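Local structure of glycerol dehydrogenase (Schizosaccharomyces pombe, 1TA9) at residues H77-S82 against L210-T215; A94-D99 against M119-L124; S172-T177 against L206-I211. The protein catalyses the NAD+-dependent oxidation of glycerol to dihydroxyacetone with the help of a zinc ion, so that glycerol can be assimilated. One frame throughout, in Å; residues are numbered along the deposited sequence.

Contact 1. Residues H77-S82 against L210-T215; sequences HAFTRS and LIFIDT
Asp-214 closes the C-terminal end of strand 210-214, in the parallel sheet of the NAD+-binding region, and clasps the turn 77-82, which follows outermost strand 71-75 and is 3-10 at 78-80. Its CB sits over the centre of the Phe-79 ring, 3.4 Å from the ring centroid and 7° off the normal, a CH-pi contact. CG stands anti to the backbone N (chi1 -177°), bringing the carboxylate to the turn. OD1 accepts from Phe-79 N at 3.1 Å and OD2 from His-77 N at 2.8 Å, both from above the carboxylate plane. OD2 also takes the N-H of Asp-216, making Asp-214 the N-cap of helix 215-220. A short acidic side chain suits this place: it serves two backbone N-H groups of the turn and one at a helix start, which would probably stabilise its negative charge.

Phe-79 turns its edge toward the face of Phe-212, an offset edge-to-face pair with centroids 5.3 Å apart and planes at 64°. The small Ala-78 lets Phe-212 slip close, its CB 3.7 Å from Phe-212 CE1, while Ser-82 OG, bonded to Phe-79 O, lies in the plane of the Phe-212 ring at its edge. Phe-79, near the probable NAD+-binding residue Thr-177, reaches Cys-106 and Ile-110 of helix 100-115; both rings touch Cys-175 of strand 172-176, and strand 71-75 pairs with strand 210-214.

Contact 2. Residues A94-D99 against M119-L124; sequences AVVLAD and MTVTKL
Val-96 CG2 presses on Val-121 CG1 at 3.5 Å, tighter than usual for two methyls, at the apolar centre of a beta-alpha-beta unit whose parallel strands 93-98 and 120-125 are joined by helix 100-115. The branches cross obliquely, Val-96 CG2 anti to its carbonyl carbon, Val-121 CG1 anti to its backbone N. Compact, beta-branched valines suit extended chain. Toward the start of the strands Met-119, in the loop before strand 120-125, bends at chi3 (73°) and brings CE to 3.9 Å from Ala-94 CB; the small Ala-94 lets this methyl approach. On the other face Val-95 CG1 meets Leu-124 CD1 at 3.7 Å.

Strand 120-125 is outermost in the sheet of this chain, so polar Thr-120 and Lys-123 can lie exposed, the latter leaning on Trp-103. Backbone bonds join the strands: Val-96 N donates to Thr-122 O, Val-96 O accepts from Leu-124 N (3.0 Å, N-H...O angle 170°), and Ala-94 bonds likewise to Thr-120 O and Thr-122 N. Past them comes Asp-99, N-cap of the helix and probably one of the residues that bind NAD+. At this end Leu-124 O takes two donors, Trp-103 NE1 and, weakly at 3.4 Å, Ala-98 N.

Contact 3. Residues S172-T177 against L206-I211; sequences SIICPT and LNPNLI
Backbone hydrogen bonds begin a parallel strand pairing here, Ile-173 facing Leu-210 and Ile-174 facing Ile-211. Ile-174 N gives a bond of 2.8 Å to Leu-210 O, running nearly along the C=O axis. Ser-172 O receives Leu-210 N at 3.3 Å and, weakly, Asn-209 N.

One side-chain bond extends the pairing. Asn-209 turns CG anti to its carbonyl carbon (chi1 -53°), so that OD1 accepts Ser-172 N at 2.8 Å, the donor standing above the amide plane. An asparagine suits this place, just before the strand, because its amide oxygen imitates a backbone carbonyl, while its ND2 bonds to Gln-70 OE1 of the same chain.

Apolar contacts lie on both faces of the pair. On one, Ile-173 and Leu-210 lie side by side, Ile-173 CG2 3.7 Å from Leu-210 CD2. On the other, Ile-174 crosses rigid Pro-208 obliquely, Ile-174 CG1 3.6 Å from Pro-208 CB.

Short Ser-172, its OG between backbone N and carbonyl carbon (chi1 57°), lies close against Pro-208.

Strand 172-176, which leads into Thr-177 of the probable NAD+ site, is flanked by strands 210-214 and 148-153; Met-158 and Lys-162 of helix 155-167 pack on Ile-174, and strand 71-75 borders strand 210-214 on its far side.

All three contacts belong to one parallel sheet of the NAD+-binding region, and all are largely buried. Contacts 1 and 3 share Leu-210 and Ile-211: contact 3 pairs the start of strand 210-214 with its neighbour, and contact 1 uses its second half, the two meeting where Phe-212 N probably bonds to Ile-174 O. Contact 2 touches neither, lying at the sheet's far edge, where exposed polar residues appear; its two segments both fall between those of contact 1 in the sequence. The chemistry follows position: contacts 2 and 3 rest on strand-to-strand backbone bonds, helped in contact 3 by one side-chain amide, contact 1 on a carboxylate and aromatic rings. Contacts 1 and 3 also reach the second subunit.

Contact 1. Residues H77-S82 against L210-T215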
# COMPACT_ATOMS: atom_id res chain seq x y z
N HIS B 77 17.96 13.66 -39.05
CA HIS B 77 18.15 14.06 -40.45
C HIS B 77 17.04 15.01 -40.89
O HIS B 77 16.86 15.26 -42.08
CB HIS B 77 18.17 12.84 -41.37
CG HIS B 77 19.20 11.82 -40.98
ND1 HIS B 77 20.55 12.11 -40.92
CD2 HIS B 77 19.08 10.52 -40.63
CE1 HIS B 77 21.21 11.03 -40.54
NE2 HIS B 77 20.35 10.05 -40.36
N ALA B 78 16.30 15.54 -39.91
CA ALA B 78 15.19 16.44 -40.19
C ALA B 78 15.56 17.62 -41.08
O ALA B 78 14.75 18.07 -41.89
CB ALA B 78 14.59 16.95 -38.89
N PHE B 79 16.78 18.14 -40.94
CA PHE B 79 17.19 19.28 -41.76
C PHE B 79 17.12 18.96 -43.26
O PHE B 79 17.07 19.88 -44.08
CB PHE B 79 18.61 19.74 -41.41
CG PHE B 79 18.71 20.43 -40.07
CD1 PHE B 79 17.59 20.97 -39.45
CD2 PHE B 79 19.95 20.57 -39.44
CE1 PHE B 79 17.70 21.64 -38.22
CE2 PHE B 79 20.07 21.24 -38.23
CZ PHE B 79 18.94 21.78 -37.61
N THR B 80 17.11 17.68 -43.62
CA THR B 80 17.03 17.30 -45.03
C THR B 80 15.58 17.38 -45.51
O THR B 80 15.30 17.17 -46.68
CB THR B 80 17.54 15.87 -45.28
OG1 THR B 80 16.70 14.92 -44.60
CG2 THR B 80 18.98 15.72 -44.80
N ARG B 81 14.68 17.69 -44.58
CA ARG B 81 13.26 17.83 -44.87
C ARG B 81 12.81 19.24 -44.50
O ARG B 81 11.64 19.47 -44.20
CB ARG B 81 12.44 16.82 -44.05
CG ARG B 81 12.70 15.35 -44.37
CD ARG B 81 11.80 14.44 -43.54
NE ARG B 81 12.26 14.31 -42.16
CZ ARG B 81 13.31 13.58 -41.79
NH1 ARG B 81 14.01 12.90 -42.70
NH2 ARG B 81 13.65 13.50 -40.51
N SER B 82 13.74 20.19 -44.52
CA SER B 82 13.45 21.57 -44.16
C SER B 82 12.28 22.23 -44.89
O SER B 82 11.39 22.79 -44.25
CB SER B 82 14.70 22.44 -44.34
OG SER B 82 15.74 22.02 -43.48
N LEU B 210 8.56 28.43 -35.25
CA LEU B 210 8.92 27.03 -35.37
C LEU B 210 10.25 26.72 -34.71
O LEU B 210 11.22 27.46 -34.90
CB LEU B 210 9.00 26.61 -36.85
CG LEU B 210 9.69 25.28 -37.17
CD1 LEU B 210 8.83 24.11 -36.72
CD2 LEU B 210 9.94 25.18 -38.68
N ILE B 211 10.29 25.65 -33.92
CA ILE B 211 11.53 25.19 -33.31
C ILE B 211 11.76 23.91 -34.11
O ILE B 211 10.94 23.00 -34.10
CB ILE B 211 11.38 24.89 -31.81
CG1 ILE B 211 11.55 26.18 -30.99
CG2 ILE B 211 12.48 23.94 -31.36
CD1 ILE B 211 10.73 27.36 -31.44
N PHE B 212 12.89 23.86 -34.82
CA PHE B 212 13.22 22.76 -35.72
C PHE B 212 14.53 22.12 -35.26
O PHE B 212 15.58 22.76 -35.27
CB PHE B 212 13.35 23.36 -37.13
CG PHE B 212 13.46 22.36 -38.24
CD1 PHE B 212 12.79 21.14 -38.19
CD2 PHE B 212 14.19 22.67 -39.38
CE1 PHE B 212 12.86 20.25 -39.26
CE2 PHE B 212 14.26 21.79 -40.45
CZ PHE B 212 13.59 20.57 -40.39
N ILE B 213 14.46 20.85 -34.87
CA ILE B 213 15.63 20.14 -34.36
C ILE B 213 15.99 18.88 -35.12
O ILE B 213 15.15 17.99 -35.29
CB ILE B 213 15.42 19.73 -32.88
CG1 ILE B 213 15.04 20.95 -32.05
CG2 ILE B 213 16.69 19.07 -32.33
CD1 ILE B 213 14.68 20.61 -30.61
N ASP B 214 17.24 18.79 -35.56
CA ASP B 214 17.72 17.61 -36.26
C ASP B 214 18.52 16.83 -35.21
O ASP B 214 19.60 17.25 -34.80
CB ASP B 214 18.61 18.01 -37.44
CG ASP B 214 19.08 16.81 -38.26
OD1 ASP B 214 19.22 16.95 -39.50
OD2 ASP B 214 19.31 15.73 -37.68
N THR B 215 17.97 15.70 -34.78
CA THR B 215 18.62 14.91 -33.74
C THR B 215 19.92 14.21 -34.15
O THR B 215 20.65 13.70 -33.29
CB THR B 215 17.64 13.90 -33.14
OG1 THR B 215 17.01 13.16 -34.19
CG2 THR B 215 16.56 14.62 -32.34

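Contact 2. Residues A94-D99 against M119-L124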
# COMPACT_ATOMS: atom_id res chain seq x y z
N ALA B 94 14.18 33.22 -47.86
CA ALA B 94 14.48 33.03 -46.44
C ALA B 94 15.92 33.36 -46.10
O ALA B 94 16.82 33.23 -46.93
CB ALA B 94 14.17 31.59 -46.04
N VAL B 95 16.14 33.80 -44.86
CA VAL B 95 17.47 34.13 -44.39
C VAL B 95 17.92 33.02 -43.45
O VAL B 95 17.16 32.59 -42.58
CB VAL B 95 17.50 35.47 -43.60
CG1 VAL B 95 18.80 35.60 -42.82
CG2 VAL B 95 17.35 36.64 -44.56
N VAL B 96 19.14 32.53 -43.64
CA VAL B 96 19.67 31.49 -42.77
C VAL B 96 20.87 32.09 -42.06
O VAL B 96 21.85 32.49 -42.70
CB VAL B 96 20.09 30.23 -43.56
CG1 VAL B 96 20.72 29.21 -42.61
CG2 VAL B 96 18.88 29.62 -44.23
N LEU B 97 20.78 32.17 -40.74
CA LEU B 97 21.84 32.75 -39.92
C LEU B 97 22.51 31.71 -39.03
O LEU B 97 21.85 30.99 -38.29
CB LEU B 97 21.26 33.85 -39.03
CG LEU B 97 22.21 34.53 -38.05
CD1 LEU B 97 23.26 35.33 -38.82
CD2 LEU B 97 21.42 35.43 -37.12
N ALA B 98 23.84 31.64 -39.10
CA ALA B 98 24.61 30.69 -38.30
C ALA B 98 26.08 31.08 -38.29
O ALA B 98 26.58 31.65 -39.26
CB ALA B 98 24.45 29.28 -38.86
N ASP B 99 26.78 30.80 -37.19
CA ASP B 99 28.20 31.12 -37.12
C ASP B 99 28.91 30.16 -38.07
O ASP B 99 28.30 29.21 -38.55
CB ASP B 99 28.73 30.99 -35.68
CG ASP B 99 28.70 29.56 -35.16
OD1 ASP B 99 28.72 29.39 -33.92
OD2 ASP B 99 28.67 28.61 -35.96
N MET B 119 13.47 28.00 -53.53
CA MET B 119 13.60 29.17 -52.67
C MET B 119 14.93 29.87 -52.82
O MET B 119 15.95 29.25 -53.13
CB MET B 119 13.41 28.78 -51.20
CG MET B 119 12.02 28.30 -50.85
SD MET B 119 11.88 28.04 -49.07
CE MET B 119 11.83 29.73 -48.48
N THR B 120 14.91 31.18 -52.60
CA THR B 120 16.12 32.00 -52.65
C THR B 120 16.54 32.10 -51.19
O THR B 120 15.74 32.45 -50.33
CB THR B 120 15.83 33.42 -53.19
OG1 THR B 120 15.41 33.33 -54.56
CG2 THR B 120 17.07 34.29 -53.09
N VAL B 121 17.80 31.77 -50.90
CA VAL B 121 18.27 31.81 -49.53
C VAL B 121 19.43 32.76 -49.29
O VAL B 121 20.48 32.65 -49.93
CB VAL B 121 18.69 30.39 -49.06
CG1 VAL B 121 19.16 30.44 -47.62
CG2 VAL B 121 17.52 29.43 -49.21
N THR B 122 19.24 33.69 -48.37
CA THR B 122 20.27 34.65 -48.01
C THR B 122 21.07 34.02 -46.87
O THR B 122 20.57 33.87 -45.76
CB THR B 122 19.67 35.97 -47.52
OG1 THR B 122 18.84 36.53 -48.56
CG2 THR B 122 20.77 36.97 -47.18
N LYS B 123 22.31 33.65 -47.16
CA LYS B 123 23.18 33.03 -46.17
C LYS B 123 24.02 34.07 -45.44
O LYS B 123 24.89 34.71 -46.03
CB LYS B 123 24.08 31.99 -46.85
CG LYS B 123 23.30 30.90 -47.57
CD LYS B 123 24.22 29.92 -48.29
CE LYS B 123 25.01 30.59 -49.40
NZ LYS B 123 25.87 29.62 -50.12
N LEU B 124 23.75 34.23 -44.15
CA LEU B 124 24.48 35.19 -43.33
C LEU B 124 25.31 34.47 -42.28
O LEU B 124 24.90 33.43 -41.76
CB LEU B 124 23.52 36.16 -42.65
CG LEU B 124 22.59 36.97 -43.55
CD1 LEU B 124 21.73 37.87 -42.68
CD2 LEU B 124 23.40 37.80 -44.54

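Contact 3. Residues S172-T177 against L206-I211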
# COMPACT_ATOMS: atom_id res chain seq x y z
N SER B 172 9.82 33.65 -37.25
CA SER B 172 11.16 33.13 -37.01
C SER B 172 11.16 31.61 -36.90
O SER B 172 10.18 31.01 -36.45
CB SER B 172 11.73 33.74 -35.72
OG SER B 172 10.88 33.49 -34.61
N ILE B 173 12.26 31.01 -37.32
CA ILE B 173 12.44 29.57 -37.25
C ILE B 173 13.76 29.36 -36.51
O ILE B 173 14.82 29.80 -36.97
CB ILE B 173 12.49 28.94 -38.66
CG1 ILE B 173 11.12 29.12 -39.34
CG2 ILE B 173 12.83 27.45 -38.56
CD1 ILE B 173 11.00 28.44 -40.70
N ILE B 174 13.68 28.71 -35.36
CA ILE B 174 14.84 28.47 -34.50
C ILE B 174 15.28 27.02 -34.57
O ILE B 174 14.49 26.11 -34.31
CB ILE B 174 14.48 28.84 -33.04
CG1 ILE B 174 13.90 30.26 -32.98
CG2 ILE B 174 15.72 28.73 -32.16
CD1 ILE B 174 14.87 31.36 -33.39
N CYS B 175 16.55 26.80 -34.91
CA CYS B 175 17.08 25.45 -35.04
C CYS B 175 18.27 25.20 -34.13
O CYS B 175 19.42 25.42 -34.51
CB CYS B 175 17.51 25.20 -36.49
SG CYS B 175 16.31 25.76 -37.71
N PRO B 176 18.01 24.75 -32.90
CA PRO B 176 19.11 24.49 -31.97
C PRO B 176 19.99 23.34 -32.48
O PRO B 176 19.48 22.35 -33.00
CB PRO B 176 18.39 24.15 -30.66
CG PRO B 176 17.11 23.53 -31.14
CD PRO B 176 16.71 24.43 -32.28
N THR B 177 21.30 23.48 -32.32
CA THR B 177 22.23 22.46 -32.77
C THR B 177 22.77 21.61 -31.62
O THR B 177 23.59 20.70 -31.81
CB THR B 177 23.40 23.08 -33.56
OG1 THR B 177 24.00 24.12 -32.79
CG2 THR B 177 22.88 23.66 -34.88
N LEU B 206 5.28 37.54 -29.09
CA LEU B 206 4.93 36.18 -29.52
C LEU B 206 6.14 35.27 -29.45
O LEU B 206 7.28 35.74 -29.42
CB LEU B 206 4.39 36.20 -30.96
CG LEU B 206 3.14 37.04 -31.24
CD1 LEU B 206 2.99 37.23 -32.75
CD2 LEU B 206 1.92 36.36 -30.65
N ASN B 207 5.90 33.96 -29.41
CA ASN B 207 6.99 32.98 -29.36
C ASN B 207 7.51 32.73 -30.76
O ASN B 207 6.84 33.07 -31.74
CB ASN B 207 6.49 31.63 -28.83
CG ASN B 207 6.22 31.64 -27.34
OD1 ASN B 207 5.29 32.30 -26.87
ND2 ASN B 207 7.04 30.92 -26.59
N PRO B 208 8.72 32.15 -30.89
CA PRO B 208 9.26 31.88 -32.22
C PRO B 208 8.20 31.00 -32.88
O PRO B 208 7.50 30.25 -32.19
CB PRO B 208 10.54 31.12 -31.93
CG PRO B 208 10.99 31.73 -30.63
CD PRO B 208 9.71 31.84 -29.84
N ASN B 209 8.08 31.07 -34.20
CA ASN B 209 7.05 30.30 -34.88
C ASN B 209 7.31 28.81 -34.98
O ASN B 209 6.40 28.00 -34.80
CB ASN B 209 6.82 30.90 -36.26
CG ASN B 209 6.52 32.39 -36.19
OD1 ASN B 209 7.42 33.20 -35.96
ND2 ASN B 209 5.26 32.75 -36.36
N LEU B 210 8.56 28.43 -35.25
CA LEU B 210 8.92 27.03 -35.37
C LEU B 210 10.25 26.72 -34.71
O LEU B 210 11.22 27.46 -34.90
CB LEU B 210 9.00 26.61 -36.85
CG LEU B 210 9.69 25.28 -37.17
CD1 LEU B 210 8.83 24.11 -36.72
CD2 LEU B 210 9.94 25.18 -38.68
N ILE B 211 10.29 25.65 -33.92
CA ILE B 211 11.53 25.19 -33.31
C ILE B 211 11.76 23.91 -34.11
O ILE B 211 10.94 23.00 -34.10
CB ILE B 211 11.38 24.89 -31.81
CG1 ILE B 211 11.55 26.18 -30.99
CG2 ILE B 211 12.48 23.94 -31.36
CD1 ILE B 211 10.73 27.36 -31.44